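Local coordinates for sporozoite-specific SAG protein (Toxoplasma gondii, PDB 2WNK), which is a SAG2-related surface antigen of the sporozoite stage, built from two SRS domains and probably displayed on the parasite surface, at residues 35-40 and 96-101; 43-48 and 57-62; 129-134 and 155-160; 148-153 and 208-213; 212-217 and 232-237. All blocks are in the same frame, centred on the assembly; numbering follows the deposited sequence.

Interaction 1. Residues 35-40 and 96-101; sequences IKPAYE and VFFLCQ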
# COMPACT_ATOMS: atom_id res chain seq x y z
N ILE A 35 -12.66 13.98 17.97
CA ILE A 35 -11.73 14.23 16.85
C ILE A 35 -11.94 15.61 16.21
O ILE A 35 -13.07 16.15 16.19
CB ILE A 35 -11.84 13.14 15.73
CG1 ILE A 35 -10.63 13.19 14.77
CG2 ILE A 35 -13.10 13.34 14.96
CD1 ILE A 35 -10.65 12.05 13.69
N LYS A 36 -10.85 16.18 15.71
CA LYS A 36 -10.87 17.41 14.92
C LYS A 36 -10.19 17.14 13.60
O LYS A 36 -9.14 16.50 13.60
CB LYS A 36 -10.09 18.50 15.63
CG LYS A 36 -10.11 19.80 14.84
CD LYS A 36 -10.15 20.96 15.77
CE LYS A 36 -10.85 22.15 15.11
NZ LYS A 36 -9.84 22.88 14.32
N PRO A 37 -10.78 17.56 12.47
CA PRO A 37 -12.02 18.32 12.32
C PRO A 37 -13.21 17.53 12.84
O PRO A 37 -13.21 16.29 12.81
CB PRO A 37 -12.18 18.45 10.79
CG PRO A 37 -10.79 18.22 10.24
CD PRO A 37 -10.21 17.18 11.16
N ALA A 38 -14.24 18.27 13.26
CA ALA A 38 -15.49 17.67 13.74
C ALA A 38 -15.96 16.55 12.81
O ALA A 38 -16.03 16.74 11.59
CB ALA A 38 -16.57 18.76 13.88
N TYR A 39 -16.25 15.38 13.37
CA TYR A 39 -16.49 14.21 12.52
C TYR A 39 -17.78 14.31 11.70
O TYR A 39 -18.88 14.46 12.27
CB TYR A 39 -16.46 12.88 13.29
CG TYR A 39 -16.77 11.78 12.31
CD1 TYR A 39 -18.03 11.20 12.26
CD2 TYR A 39 -15.85 11.41 11.33
CE1 TYR A 39 -18.35 10.23 11.34
CE2 TYR A 39 -16.16 10.46 10.38
CZ TYR A 39 -17.41 9.87 10.40
OH TYR A 39 -17.73 8.93 9.46
N GLU A 40 -17.65 14.23 10.37
CA GLU A 40 -18.78 14.00 9.44
C GLU A 40 -18.52 12.79 8.54
O GLU A 40 -17.37 12.49 8.20
CB GLU A 40 -19.02 15.22 8.56
CG GLU A 40 -19.08 16.53 9.31
CD GLU A 40 -20.49 16.90 9.67
OE1 GLU A 40 -20.68 17.66 10.65
OE2 GLU A 40 -21.42 16.43 8.98
N VAL A 96 -2.24 13.65 5.71
CA VAL A 96 -3.40 14.20 6.39
C VAL A 96 -3.20 14.15 7.92
O VAL A 96 -2.44 13.33 8.42
CB VAL A 96 -4.74 13.56 5.99
CG1 VAL A 96 -4.98 13.76 4.45
CG2 VAL A 96 -4.79 12.08 6.33
N PHE A 97 -3.92 14.99 8.62
CA PHE A 97 -3.77 15.13 10.08
C PHE A 97 -5.10 15.18 10.75
O PHE A 97 -6.10 15.67 10.19
CB PHE A 97 -3.02 16.44 10.42
CG PHE A 97 -1.66 16.54 9.84
CD1 PHE A 97 -0.58 16.08 10.56
CD2 PHE A 97 -1.45 17.07 8.56
CE1 PHE A 97 0.71 16.18 10.05
CE2 PHE A 97 -0.17 17.18 8.05
CZ PHE A 97 0.89 16.74 8.78
N PHE A 98 -5.11 14.69 12.01
CA PHE A 98 -6.23 14.94 12.89
C PHE A 98 -5.73 15.35 14.27
O PHE A 98 -4.54 15.13 14.59
CB PHE A 98 -7.05 13.64 13.07
CG PHE A 98 -7.53 13.08 11.76
CD1 PHE A 98 -8.68 13.60 11.15
CD2 PHE A 98 -6.81 12.07 11.12
CE1 PHE A 98 -9.15 13.12 9.94
CE2 PHE A 98 -7.27 11.57 9.89
CZ PHE A 98 -8.44 12.11 9.30
N LEU A 99 -6.63 15.92 15.09
CA LEU A 99 -6.34 16.04 16.50
C LEU A 99 -7.37 15.28 17.32
O LEU A 99 -8.56 15.27 16.98
CB LEU A 99 -6.43 17.51 16.93
CG LEU A 99 -5.26 18.30 16.34
CD1 LEU A 99 -5.50 19.81 16.45
CD2 LEU A 99 -3.94 17.91 17.04
N CYS A 100 -6.92 14.75 18.46
CA CYS A 100 -7.81 14.21 19.47
C CYS A 100 -7.80 15.26 20.58
O CYS A 100 -6.72 15.63 21.06
CB CYS A 100 -7.25 12.89 20.01
SG CYS A 100 -7.20 11.50 18.80
N GLN A 101 -8.97 15.73 20.94
CA GLN A 101 -9.11 16.82 21.88
C GLN A 101 -10.23 16.58 22.85
O GLN A 101 -11.04 15.77 22.62
CB GLN A 101 -9.37 18.13 21.14
CG GLN A 101 -10.68 18.32 20.53
CD GLN A 101 -10.78 19.54 19.62
OE1 GLN A 101 -11.85 19.94 19.22
NE2 GLN A 101 -9.68 20.09 19.28

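Interaction 2. Residues 43-48 and 57-62; sequences DSTKVC and AALKDV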
# COMPACT_ATOMS: atom_id res chain seq x y z
N ASP A 43 -19.18 11.94 2.06
CA ASP A 43 -18.79 13.06 1.20
C ASP A 43 -18.35 14.29 1.98
O ASP A 43 -17.58 15.10 1.48
CB ASP A 43 -19.98 13.42 0.29
CG ASP A 43 -19.54 13.90 -1.08
OD1 ASP A 43 -18.33 13.96 -1.36
OD2 ASP A 43 -20.43 14.23 -1.90
N SER A 44 -18.84 14.41 3.22
CA SER A 44 -18.65 15.64 4.01
C SER A 44 -17.42 15.65 4.93
O SER A 44 -17.14 16.68 5.55
CB SER A 44 -19.87 15.92 4.90
OG SER A 44 -21.05 16.17 4.15
N THR A 45 -16.74 14.51 5.05
CA THR A 45 -15.63 14.34 6.01
C THR A 45 -14.54 15.34 5.74
O THR A 45 -14.20 15.56 4.58
CB THR A 45 -15.00 12.95 5.85
OG1 THR A 45 -16.00 11.96 6.10
CG2 THR A 45 -13.86 12.74 6.85
N LYS A 46 -13.98 15.93 6.81
CA LYS A 46 -12.86 16.85 6.67
C LYS A 46 -11.61 16.30 7.34
O LYS A 46 -11.69 15.44 8.24
CB LYS A 46 -13.22 18.22 7.26
CG LYS A 46 -14.44 18.85 6.59
CD LYS A 46 -14.53 20.34 6.90
CE LYS A 46 -13.50 21.13 6.08
NZ LYS A 46 -13.45 22.59 6.42
N VAL A 47 -10.44 16.78 6.91
CA VAL A 47 -9.17 16.39 7.53
C VAL A 47 -8.40 17.67 7.79
O VAL A 47 -8.63 18.67 7.12
CB VAL A 47 -8.32 15.52 6.61
CG1 VAL A 47 -9.12 14.22 6.25
CG2 VAL A 47 -7.91 16.32 5.34
N CYS A 48 -7.44 17.63 8.71
CA CYS A 48 -6.50 18.77 8.83
C CYS A 48 -5.34 18.58 7.86
O CYS A 48 -5.00 17.45 7.49
CB CYS A 48 -6.01 18.93 10.26
SG CYS A 48 -7.40 19.32 11.29
N ALA A 57 -9.27 20.65 5.05
CA ALA A 57 -9.85 20.48 3.71
C ALA A 57 -10.84 19.32 3.74
O ALA A 57 -10.77 18.48 4.63
CB ALA A 57 -8.75 20.17 2.74
N ALA A 58 -11.76 19.27 2.76
CA ALA A 58 -12.59 18.08 2.60
C ALA A 58 -11.72 16.90 2.21
O ALA A 58 -10.82 17.01 1.35
CB ALA A 58 -13.67 18.32 1.54
N LEU A 59 -11.99 15.76 2.82
CA LEU A 59 -11.23 14.56 2.52
C LEU A 59 -11.16 14.23 1.01
O LEU A 59 -10.11 13.82 0.51
CB LEU A 59 -11.79 13.37 3.31
CG LEU A 59 -11.15 12.02 2.97
CD1 LEU A 59 -9.66 11.98 3.29
CD2 LEU A 59 -11.87 10.92 3.73
N LYS A 60 -12.27 14.36 0.28
CA LYS A 60 -12.24 13.95 -1.14
C LYS A 60 -11.41 14.86 -2.04
O LYS A 60 -11.09 14.48 -3.18
CB LYS A 60 -13.63 13.83 -1.75
CG LYS A 60 -14.65 14.80 -1.21
CD LYS A 60 -15.22 14.18 0.06
CE LYS A 60 -14.89 12.66 0.19
NZ LYS A 60 -14.98 12.09 1.59
N ASP A 61 -11.09 16.04 -1.53
CA ASP A 61 -10.25 17.02 -2.21
C ASP A 61 -8.77 16.83 -1.91
O ASP A 61 -7.91 17.53 -2.50
CB ASP A 61 -10.64 18.42 -1.78
CG ASP A 61 -11.97 18.84 -2.33
OD1 ASP A 61 -12.33 18.33 -3.41
OD2 ASP A 61 -12.64 19.67 -1.69
N VAL A 62 -8.47 15.96 -0.95
CA VAL A 62 -7.06 15.61 -0.65
C VAL A 62 -6.74 14.17 -1.01
O VAL A 62 -5.68 13.87 -1.57
CB VAL A 62 -6.72 15.88 0.82
CG1 VAL A 62 -5.28 15.51 1.10
CG2 VAL A 62 -6.93 17.32 1.10

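Interaction 3. Residues 129-134 and 155-160; sequences AAPQAP and SFVCGG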
# COMPACT_ATOMS: atom_id res chain seq x y z
N ALA A 129 2.55 7.51 -2.64
CA ALA A 129 2.05 7.70 -3.99
C ALA A 129 1.77 6.33 -4.62
O ALA A 129 2.41 5.35 -4.26
CB ALA A 129 3.04 8.49 -4.85
N ALA A 130 0.80 6.26 -5.53
CA ALA A 130 0.49 5.03 -6.24
C ALA A 130 1.71 4.58 -7.03
O ALA A 130 2.32 5.39 -7.72
CB ALA A 130 -0.63 5.29 -7.21
N PRO A 131 2.08 3.28 -6.94
CA PRO A 131 3.18 2.81 -7.81
C PRO A 131 2.76 2.90 -9.28
O PRO A 131 1.57 2.73 -9.62
CB PRO A 131 3.37 1.33 -7.41
CG PRO A 131 2.59 1.12 -6.17
CD PRO A 131 1.59 2.24 -6.01
N GLN A 132 3.72 3.19 -10.15
CA GLN A 132 3.43 3.27 -11.57
C GLN A 132 3.74 1.91 -12.17
O GLN A 132 4.76 1.72 -12.83
CB GLN A 132 4.27 4.35 -12.26
CG GLN A 132 3.75 5.79 -11.98
CD GLN A 132 2.42 6.13 -12.68
OE1 GLN A 132 2.28 5.98 -13.91
NE2 GLN A 132 1.45 6.62 -11.92
N ALA A 133 2.87 0.95 -11.87
CA ALA A 133 3.05 -0.42 -12.41
C ALA A 133 1.73 -1.11 -12.41
O ALA A 133 0.86 -0.76 -11.62
CB ALA A 133 4.09 -1.26 -11.58
N PRO A 134 1.55 -2.08 -13.34
CA PRO A 134 0.24 -2.77 -13.36
C PRO A 134 0.03 -3.64 -12.14
O PRO A 134 0.99 -4.22 -11.62
CB PRO A 134 0.34 -3.65 -14.63
CG PRO A 134 1.78 -3.88 -14.82
CD PRO A 134 2.47 -2.58 -14.36
N SER A 155 7.90 -4.10 -14.00
CA SER A 155 7.36 -4.04 -12.60
C SER A 155 5.92 -4.56 -12.58
O SER A 155 5.16 -4.33 -13.55
CB SER A 155 7.56 -2.65 -11.99
OG SER A 155 8.99 -2.44 -11.91
N PHE A 156 5.46 -5.03 -11.43
CA PHE A 156 4.07 -5.10 -11.12
C PHE A 156 3.79 -5.05 -9.66
O PHE A 156 4.73 -5.03 -8.85
CB PHE A 156 3.64 -6.51 -11.61
CG PHE A 156 4.44 -7.67 -10.98
CD1 PHE A 156 3.89 -8.30 -9.85
CD2 PHE A 156 5.67 -8.12 -11.47
CE1 PHE A 156 4.56 -9.36 -9.23
CE2 PHE A 156 6.39 -9.17 -10.85
CZ PHE A 156 5.83 -9.79 -9.72
N VAL A 157 2.50 -4.99 -9.33
CA VAL A 157 2.06 -4.92 -7.92
C VAL A 157 1.18 -6.11 -7.57
O VAL A 157 0.20 -6.38 -8.27
CB VAL A 157 1.28 -3.63 -7.68
CG1 VAL A 157 0.69 -3.59 -6.22
CG2 VAL A 157 2.15 -2.43 -7.99
N CYS A 158 1.49 -6.79 -6.47
CA CYS A 158 0.57 -7.78 -5.91
C CYS A 158 -0.46 -6.97 -5.12
O CYS A 158 -0.13 -6.45 -4.05
CB CYS A 158 1.33 -8.80 -5.01
SG CYS A 158 2.40 -9.99 -5.88
N GLY A 159 -1.67 -6.85 -5.65
CA GLY A 159 -2.63 -5.90 -5.11
C GLY A 159 -3.85 -6.53 -4.47
O GLY A 159 -4.07 -7.75 -4.54
N GLY A 160 -4.66 -5.67 -3.87
CA GLY A 160 -5.94 -6.06 -3.26
C GLY A 160 -5.68 -7.07 -2.16
O GLY A 160 -4.75 -6.89 -1.36

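Interaction 4. Residues 148-153 and 208-213; sequences TAANSD and TDLPQQ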
# COMPACT_ATOMS: atom_id res chain seq x y z
N THR A 148 12.25 -6.99 -23.35
CA THR A 148 12.63 -7.08 -24.75
C THR A 148 14.01 -6.48 -24.95
O THR A 148 14.50 -6.47 -26.08
CB THR A 148 11.61 -6.35 -25.65
OG1 THR A 148 11.47 -4.99 -25.22
CG2 THR A 148 10.25 -7.02 -25.51
N ALA A 149 14.56 -5.85 -23.91
CA ALA A 149 15.92 -5.23 -24.05
C ALA A 149 16.86 -5.71 -22.94
O ALA A 149 16.42 -5.99 -21.80
CB ALA A 149 15.81 -3.72 -23.98
N ALA A 150 18.15 -5.76 -23.27
CA ALA A 150 19.17 -5.93 -22.24
C ALA A 150 19.12 -4.77 -21.26
O ALA A 150 18.54 -3.68 -21.58
CB ALA A 150 20.59 -6.08 -22.83
N ASN A 151 19.63 -4.99 -20.04
CA ASN A 151 19.77 -3.88 -19.08
C ASN A 151 18.48 -3.11 -18.90
O ASN A 151 18.46 -1.86 -18.92
CB ASN A 151 20.86 -2.94 -19.59
CG ASN A 151 22.09 -3.69 -19.94
OD1 ASN A 151 22.64 -4.41 -19.11
ND2 ASN A 151 22.51 -3.58 -21.18
N SER A 152 17.44 -3.87 -18.61
CA SER A 152 16.12 -3.26 -18.43
C SER A 152 15.29 -3.96 -17.36
O SER A 152 15.67 -5.04 -16.88
CB SER A 152 15.38 -3.19 -19.78
OG SER A 152 14.84 -4.47 -20.15
N ASP A 153 14.16 -3.35 -17.02
CA ASP A 153 13.28 -3.84 -15.95
C ASP A 153 11.83 -3.73 -16.29
O ASP A 153 11.46 -2.93 -17.16
CB ASP A 153 13.63 -3.19 -14.59
CG ASP A 153 13.53 -1.66 -14.58
OD1 ASP A 153 12.43 -1.12 -14.81
OD2 ASP A 153 14.50 -0.99 -14.30
N THR A 208 20.16 -8.04 -16.88
CA THR A 208 21.28 -7.45 -17.57
C THR A 208 21.43 -7.94 -19.00
O THR A 208 20.93 -7.37 -19.89
CB THR A 208 22.60 -7.56 -16.79
OG1 THR A 208 23.03 -8.91 -16.69
CG2 THR A 208 22.40 -7.02 -15.43
N ASP A 209 22.01 -9.13 -19.18
CA ASP A 209 22.13 -9.64 -20.51
C ASP A 209 20.86 -10.42 -20.76
O ASP A 209 20.36 -11.05 -19.86
CB ASP A 209 23.29 -10.62 -20.63
CG ASP A 209 24.64 -9.97 -20.48
OD1 ASP A 209 24.85 -8.88 -20.90
OD2 ASP A 209 25.50 -10.61 -19.95
N LEU A 210 20.38 -10.38 -21.99
CA LEU A 210 19.29 -11.27 -22.36
C LEU A 210 19.79 -12.71 -22.44
O LEU A 210 20.97 -12.95 -22.74
CB LEU A 210 18.68 -10.82 -23.70
CG LEU A 210 17.93 -9.48 -23.64
CD1 LEU A 210 17.59 -9.02 -25.06
CD2 LEU A 210 16.72 -9.53 -22.74
N PRO A 211 18.89 -13.68 -22.21
CA PRO A 211 19.27 -15.12 -22.26
C PRO A 211 19.46 -15.61 -23.69
O PRO A 211 18.97 -14.96 -24.61
CB PRO A 211 18.06 -15.80 -21.57
CG PRO A 211 16.89 -14.90 -21.99
CD PRO A 211 17.47 -13.47 -21.91
N GLN A 212 20.22 -16.71 -23.86
CA GLN A 212 20.44 -17.36 -25.16
C GLN A 212 19.15 -17.77 -25.88
O GLN A 212 19.04 -17.64 -27.09
CB GLN A 212 21.26 -18.60 -24.96
CG GLN A 212 22.67 -18.26 -24.52
CD GLN A 212 23.68 -19.30 -24.96
OE1 GLN A 212 24.55 -19.72 -24.19
NE2 GLN A 212 23.57 -19.74 -26.22
N GLN A 213 18.24 -18.36 -25.12
CA GLN A 213 16.92 -18.74 -25.64
C GLN A 213 15.84 -17.97 -24.90
O GLN A 213 16.05 -17.54 -23.74
CB GLN A 213 16.66 -20.27 -25.51
CG GLN A 213 17.66 -21.15 -26.29
CD GLN A 213 17.24 -22.66 -26.31
OE1 GLN A 213 16.43 -23.13 -25.52
NE2 GLN A 213 17.81 -23.39 -27.24
O HOH W 1 24.67 -6.44 -19.48

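Interaction 5. Residues 212-217 and 232-237; sequences QQQQKL and LVTVSA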
# COMPACT_ATOMS: atom_id res chain seq x y z
N GLN A 212 20.22 -16.71 -23.86
CA GLN A 212 20.44 -17.36 -25.16
C GLN A 212 19.15 -17.77 -25.88
O GLN A 212 19.04 -17.64 -27.09
CB GLN A 212 21.26 -18.60 -24.96
CG GLN A 212 22.67 -18.26 -24.52
CD GLN A 212 23.68 -19.30 -24.96
OE1 GLN A 212 24.55 -19.72 -24.19
NE2 GLN A 212 23.57 -19.74 -26.22
N GLN A 213 18.24 -18.36 -25.12
CA GLN A 213 16.92 -18.74 -25.64
C GLN A 213 15.84 -17.97 -24.90
O GLN A 213 16.05 -17.54 -23.74
CB GLN A 213 16.66 -20.27 -25.51
CG GLN A 213 17.66 -21.15 -26.29
CD GLN A 213 17.24 -22.66 -26.31
OE1 GLN A 213 16.43 -23.13 -25.52
NE2 GLN A 213 17.81 -23.39 -27.24
N GLN A 214 14.70 -17.77 -25.56
CA GLN A 214 13.56 -17.09 -24.91
C GLN A 214 13.17 -17.84 -23.62
O GLN A 214 13.20 -19.08 -23.60
CB GLN A 214 12.33 -16.99 -25.83
CG GLN A 214 11.14 -16.30 -25.16
CD GLN A 214 9.83 -16.42 -25.95
OE1 GLN A 214 8.88 -17.09 -25.52
NE2 GLN A 214 9.76 -15.77 -27.09
N GLN A 215 12.79 -17.09 -22.59
CA GLN A 215 12.45 -17.64 -21.26
C GLN A 215 11.11 -17.08 -20.83
O GLN A 215 10.69 -16.02 -21.31
CB GLN A 215 13.55 -17.31 -20.20
CG GLN A 215 15.01 -17.71 -20.61
CD GLN A 215 15.30 -19.23 -20.68
OE1 GLN A 215 16.20 -19.68 -21.44
NE2 GLN A 215 14.65 -19.99 -19.84
N LYS A 216 10.47 -17.79 -19.90
CA LYS A 216 9.27 -17.24 -19.25
C LYS A 216 9.47 -17.31 -17.74
O LYS A 216 10.03 -18.28 -17.21
CB LYS A 216 8.05 -18.04 -19.65
CG LYS A 216 7.61 -17.74 -21.06
CD LYS A 216 6.27 -18.39 -21.29
CE LYS A 216 5.84 -18.26 -22.70
NZ LYS A 216 4.66 -19.20 -22.95
N LEU A 217 9.12 -16.23 -17.05
CA LEU A 217 9.32 -16.15 -15.61
C LEU A 217 7.96 -15.89 -15.07
O LEU A 217 7.32 -14.93 -15.46
CB LEU A 217 10.16 -14.94 -15.24
CG LEU A 217 11.69 -14.92 -15.34
CD1 LEU A 217 12.44 -16.15 -15.81
CD2 LEU A 217 12.35 -13.63 -15.71
N LEU A 232 3.11 -13.30 -15.71
CA LEU A 232 3.95 -14.11 -16.61
C LEU A 232 4.78 -13.15 -17.44
O LEU A 232 4.24 -12.38 -18.24
CB LEU A 232 3.00 -14.96 -17.49
CG LEU A 232 3.55 -16.08 -18.34
CD1 LEU A 232 4.42 -17.08 -17.52
CD2 LEU A 232 2.38 -16.81 -18.99
N VAL A 233 6.09 -13.25 -17.28
CA VAL A 233 7.01 -12.37 -18.00
C VAL A 233 7.73 -13.16 -19.08
O VAL A 233 8.49 -14.09 -18.80
CB VAL A 233 8.04 -11.79 -17.09
CG1 VAL A 233 8.85 -10.69 -17.80
CG2 VAL A 233 7.43 -11.30 -15.80
N THR A 234 7.58 -12.73 -20.34
CA THR A 234 8.34 -13.31 -21.43
C THR A 234 9.63 -12.53 -21.63
O THR A 234 9.59 -11.29 -21.78
CB THR A 234 7.52 -13.37 -22.73
OG1 THR A 234 6.35 -14.17 -22.50
CG2 THR A 234 8.36 -13.97 -23.86
N VAL A 235 10.77 -13.22 -21.61
CA VAL A 235 12.06 -12.56 -21.73
C VAL A 235 12.67 -12.93 -23.08
O VAL A 235 12.88 -14.10 -23.39
CB VAL A 235 13.06 -12.99 -20.64
CG1 VAL A 235 14.39 -12.25 -20.79
CG2 VAL A 235 12.50 -12.69 -19.24
N SER A 236 12.90 -11.92 -23.89
CA SER A 236 13.38 -12.16 -25.25
C SER A 236 14.80 -12.76 -25.28
O SER A 236 15.63 -12.47 -24.41
CB SER A 236 13.34 -10.86 -26.03
N ALA A 237 15.09 -13.61 -26.27
CA ALA A 237 16.46 -14.13 -26.53
C ALA A 237 17.39 -13.05 -27.09
O ALA A 237 16.95 -12.19 -27.85
CB ALA A 237 16.40 -15.28 -27.52

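Interaction 1. Residues 35-40 and 96-101
Ile35 and Lys36 run antiparallel to Leu99 and Cys100, Ile35 facing Cys100 as a non-hydrogen-bonded pair and Lys36 facing Leu99 as a hydrogen-bonded one. Within that second pair the N-H and the C=O of both residues are used: Lys36 N donates to Leu99 O over 2.8 Å, in the plane of the carbonyl, and Leu99 N returns a bond to Lys36 O over 3.0 Å. Lys36 O also lies in the plane of the Phe98 ring, at its edge, while Phe98 CA approaches the same oxygen at 3.4 Å. On the face of Ile35 and Cys100, Ile35 extends with CG1 anti to the backbone N (chi1 -165°), and its terminal CD1 comes to 3.6 Å from CD1 of Phe98, meeting the ring obliquely. Pro37, which follows a cis peptide bond, brings its CD to 3.9 Å from that same Phe98 CD1, the two side chains crossing at about a right angle. Lys36 and Leu99 share the other face, where their CB atoms are 4.0 Å apart. The aliphatic CD of Lys36 also lies against the side chain of Gln101. Strand 34-36 forms one outer edge of a four-stranded mixed sheet, with strand 121-127 on the far side of strand 94-101. Phe98 also packs on Val47 of strand 46-48 and Leu68 of strand 66-72, and the Cys28-Cys100 disulfide ties the strand to 22-28.

Interaction 2. Residues 43-48 and 57-62
A short beta hairpin, strands 46-48 and 56-58, brings Val47 opposite Ala57 as an antiparallel hydrogen-bonded pair. Val47 N donates to Ala57 O over 2.9 Å and Ala57 N to Val47 O over 2.9 Å, each donor lying almost on the line of the C=O bond it meets. One step further on, Lys46 and Ala58 form a non-hydrogen-bonded pair with CA atoms only 4.3 Å apart and side chains that diverge. The backbone pairing continues beyond the strands: Leu59 N donates to Thr45 O over 2.8 Å in a nearly straight bond (174°), although the donor is tilted out of the carbonyl plane. The Cys48-Cys53 disulfide ties the end of strand 46-48 to the loop that connects the two strands, and Lys46 NZ forms a salt bridge with Glu56 on the partner strand. On the apolar side, Val47 CG1 meets Leu59 CD1 at 3.8 Å, the two side chains crossing at about a right angle. Leu59 has CG anti to the backbone N (chi1 174°) and lies side by side with Thr45, its CD2 reaching Thr45 CG2 at 4.1 Å. Thr45 OG1 has two carbonyl partners, Glu40 O and Gly42 O, which must share its single proton. Val47 additionally packs on Val96 and Phe98 of strand 94-101. Lys60 NZ is hydrogen-bonded to Gly42 O; the path of its methylenes past Asp43 is doubtful, since CD sits too close to Asp43 O.

Interaction 3. Residues 129-134 and 155-160
Pro134 and Val157 supply the one hydrogen bond between the segments, from Val157 N to Pro134 O over 2.8 Å, with the donor tilted 20° from the carbonyl plane. Carbonyl oxygens also meet carbon: Pro134 O has Phe156 CA at 3.2 Å, and Ser155 O lies 3.3 Å from CD of the Pro134 ring. Apolar contacts make up the remainder. Val157 CG2, set anti to the carbonyl carbon with CG1 anti to the backbone N (chi1 175°), touches both CB and CG of Pro131, the CB at 4.0 Å; proline ring and valine cross at about a right angle. The same CG2 stands 4.2 Å from Ala133 CB. That methyl group in turn meets Ser155 CB at 3.8 Å. An inverse gamma turn centred on Gln132 bends the chain between Pro131 and Ala133, and both residues direct CB at strand 152-158. The segment 129-134 leads out of strand 121-127 and into strand 135-136, which pairs in parallel with 152-158; Val157 and Gly159 both have backbone bonds to Cys136. Pro131 also rests on Leu89, while Pro134 packs on Leu143 and Leu145. The loop between strands 121-127 and 135-136 thus meets strand 152-158 through proline rings and small methyl groups, and since a proline nitrogen within the chain has no hydrogen to donate, Pro134 takes part in the backbone pairing here through its carbonyl oxygen.

Interaction 4. Residues 148-153 and 208-213
Leu210 turns its side chain toward the backbone of residues 148-150 and packs against it. Its CB lies beside the carbonyl of Ser236, just past strand 228-235. From there CG, held anti to the carbonyl carbon (chi1 -67°), comes to 3.7 Å from Ala150 N, and it also faces the CB of Ala150 at 4.4 Å. The branch then divides: CD1 stays by Ala150 N and also touches Thr148 O at 4.1 Å, whereas CD2 reaches Ala149 O at 3.7 Å. Leu210 also packs on Ile147 of strand 142-147 and Val235 of strand 228-235. Next to it, Asn151 N donates to Thr208 O over 2.7 Å, in the carbonyl plane and on a lone pair. Ala150 CB crowds that oxygen at 3.2 Å. Asn151 has left-handed backbone angles (phi 52°, psi 52°), and with Ser152 it faces Val207 in a G1 beta bulge beside strands 152-158 and 202-207. Within the segment, Ser152 OG donates to Ala149 O from above the carbonyl plane. At the solvent side a water donates to both Asn151 OD1 and Asp209 OD1, the latter over 2.8 Å, joining the two side chains indirectly. Apart from the leucine, then, the contact depends on one direct backbone bond and a water bridge between polar tips, a chemistry consistent with a loop pairing at the surface of the domain.

Interaction 5. Residues 212-217 and 232-237
Gln215 and Leu217 pair with Val235 and Val233 in the beta hairpin of strands 215-222 and 228-235, the central pair of a four-stranded mixed sheet in the second SRS domain. Each of the two hydrogen-bonded pairs uses the N-H and the C=O of both residues. Gln215 N donates to Val235 O over 3.1 Å, in the carbonyl plane, and Val235 N returns a straight bond (180°) to Gln215 O. Leu217 N and Val233 O are 2.8 Å apart, as are Val233 N and Leu217 O, three of these four donors being tilted somewhat from the carbonyl planes. Between them Lys216 and Thr234 form a non-hydrogen-bonded pair, whose Lys216 CA approaches Val233 O at 3.3 Å as a second, weaker neighbour of that acceptor. The outward peptide groups of strand 228-235 are taken up on its other edge, where Leu232 and Thr234 bond to the backbone of strand 142-147. Lys216 lies side by side with Thr234, extended beyond CG, and its NZ forms a salt bridge with Asp177. On the opposite face Leu217 CD2 meets Val235 CG2 at 3.7 Å, and Leu217 also packs on Leu185 and Leu188 of helix 185-188 and on Leu205. Past the last hydrogen-bonded pair, Ala237 places its CB 3.6 Å from Gln214 N. Gln214 has CG anti to the backbone N (chi1 179°), where CG lies 3.3 Å from Val235 O; the chain, extended beyond it, crosses Thr234 obliquely, with CD 3.5 Å from Thr234 CG2.

Overall arrangement
Interactions 1 and 2 belong to the first SRS region, the rest to the second, the centres of 1 and 5 lying about 52 Å apart. Interaction 1 is buried, interaction 4 lies at the surface and the others are partly buried. Interaction 2 is nested in the loop closed by interaction 1 and touches it through a backbone hydrogen bond between Phe97 and Cys48. Interactions 3 and 4 use opposite ends of strand 152-158, while 4 and 5 share Gln212 and Gln213. Paired backbone bonds and apolar packing, in 1 round an aromatic ring, mark 1, 2 and 5; 3 and 4 have one direct bond each, with proline packing in 3, a leucine and a water in 4.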